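Local structure of putative sugar ABC transport system, substrate-binding protein (Bordetella parapertussis, 5IX8) at residues A65-F70 against D89-D94. The protein probably binds a sugar as the substrate-binding component of an ABC transport system. Numbering follows the deposited sequence.
Sequences AQLQSF and DPVVAD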
# COMPACT_ATOMS: atom_id res chain seq x y z
N ALA A 65 14.49 12.75 -10.29
CA ALA A 65 14.55 13.25 -11.66
C ALA A 65 13.16 13.36 -12.26
O ALA A 65 12.86 14.30 -13.00
CB ALA A 65 15.45 12.36 -12.51
N GLN A 66 12.29 12.39 -11.94
CA GLN A 66 10.93 12.42 -12.45
C GLN A 66 10.17 13.61 -11.89
O GLN A 66 9.44 14.29 -12.62
CB GLN A 66 10.20 11.12 -12.13
CG GLN A 66 10.75 9.96 -12.99
CD GLN A 66 10.47 8.62 -12.39
OE1 GLN A 66 9.86 8.52 -11.31
NE2 GLN A 66 10.91 7.55 -13.08
N LEU A 67 10.31 13.88 -10.59
CA LEU A 67 9.62 15.02 -10.00
C LEU A 67 10.13 16.32 -10.59
O LEU A 67 9.35 17.23 -10.88
CB LEU A 67 9.82 14.99 -8.48
CG LEU A 67 9.08 13.82 -7.81
CD1 LEU A 67 9.62 13.52 -6.39
CD2 LEU A 67 7.59 14.11 -7.75
N GLN A 68 11.44 16.41 -10.84
CA GLN A 68 11.99 17.59 -11.50
C GLN A 68 11.42 17.78 -12.90
O GLN A 68 11.12 18.91 -13.30
CB GLN A 68 13.51 17.49 -11.53
CG GLN A 68 14.08 17.75 -10.15
CD GLN A 68 13.91 19.20 -9.76
OE1 GLN A 68 14.04 20.11 -10.61
NE2 GLN A 68 13.60 19.44 -8.48
N SER A 69 11.24 16.69 -13.64
CA SER A 69 10.69 16.84 -14.99
C SER A 69 9.24 17.30 -14.96
O SER A 69 8.77 17.94 -15.92
CB SER A 69 10.81 15.53 -15.76
OG SER A 69 9.88 14.59 -15.27
N PHE A 70 8.50 17.00 -13.89
CA PHE A 70 7.14 17.52 -13.78
C PHE A 70 7.14 19.04 -13.73
O PHE A 70 6.18 19.68 -14.18
CB PHE A 70 6.45 16.96 -12.53
CG PHE A 70 6.24 15.46 -12.53
CD1 PHE A 70 6.41 14.68 -13.68
CD2 PHE A 70 5.83 14.82 -11.36
CE1 PHE A 70 6.19 13.31 -13.65
CE2 PHE A 70 5.60 13.46 -11.33
CZ PHE A 70 5.80 12.69 -12.47
N ASP A 89 12.23 15.42 1.17
CA ASP A 89 11.81 16.77 1.55
C ASP A 89 12.43 17.84 0.65
O ASP A 89 11.70 18.76 0.25
CB ASP A 89 12.09 17.03 3.04
CG ASP A 89 11.41 18.28 3.56
OD1 ASP A 89 10.17 18.30 3.62
OD2 ASP A 89 12.12 19.24 3.92
N PRO A 90 13.72 17.78 0.28
CA PRO A 90 14.25 18.85 -0.60
C PRO A 90 13.52 18.96 -1.93
O PRO A 90 13.27 20.08 -2.39
CB PRO A 90 15.72 18.47 -0.80
CG PRO A 90 16.05 17.68 0.43
CD PRO A 90 14.80 16.88 0.74
N VAL A 91 13.19 17.84 -2.56
CA VAL A 91 12.53 17.94 -3.86
C VAL A 91 11.08 18.38 -3.70
O VAL A 91 10.56 19.13 -4.53
CB VAL A 91 12.65 16.64 -4.67
CG1 VAL A 91 11.88 15.49 -4.06
CG2 VAL A 91 12.19 16.88 -6.09
N VAL A 92 10.41 17.94 -2.64
CA VAL A 92 9.04 18.43 -2.40
C VAL A 92 9.07 19.93 -2.16
O VAL A 92 8.23 20.68 -2.69
CB VAL A 92 8.40 17.67 -1.22
CG1 VAL A 92 7.03 18.29 -0.84
CG2 VAL A 92 8.21 16.18 -1.53
N ALA A 93 10.05 20.40 -1.39
CA ALA A 93 10.17 21.82 -1.12
C ALA A 93 10.45 22.60 -2.40
O ALA A 93 9.91 23.69 -2.60
CB ALA A 93 11.28 22.03 -0.10
N ASP A 94 11.29 22.04 -3.27
CA ASP A 94 11.63 22.69 -4.53
C ASP A 94 10.42 22.77 -5.45
O ASP A 94 10.18 23.81 -6.09
CB ASP A 94 12.75 21.91 -5.20
CG ASP A 94 13.15 22.50 -6.54
OD1 ASP A 94 13.31 23.74 -6.63
OD2 ASP A 94 13.32 21.73 -7.49
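The carboxylate oxygen OD2 of D94 is gripped from two residues of one neighbouring helix: the side-chain amide of Q68 donates a hydrogen bond to it, and K71, one turn further on, forms a salt bridge with it. The distance from Q68 NE2 to D94 OD2 is 2.5 Å, short for such a pair, so the exact length deserves caution. As modelled, the geometry is otherwise regular. The N-H points almost straight at the acceptor (171°), OD2 is met nearly along its own C-O bond, and amide and carboxylate lie almost in one plane, 9° apart. A bend at chi2 (-69°) brings the amide of Q68 across to helix 89-97. The lysine charge is likely to favour the ionised carboxylate.

Beside this polar bridge the contact is mainly apolar. The CB of V91 points toward helix 60-73, and both methyls make contact: CG1 meets L67 CD1 at 3.8 Å, while CG2 touches both L67 CB (3.9 Å) and Q68 NE2 (3.8 Å). The leucine and valine side chains cross at about a right angle. L67 also rests on A78 of strand 77-80 and on L95, which tie it to the sheet and to the next turn of the opposing helix.

The two segments run almost exactly parallel, with axes 10.3 Å from each other, and meet through side chains. Helices 60-73 and 89-97 are successive crossover connections, leading into and out of strand 77-80 of the parallel sheet, and such side-by-side helices are characteristic of the Rossmann-like α/β lobe of periplasmic sugar-binding proteins.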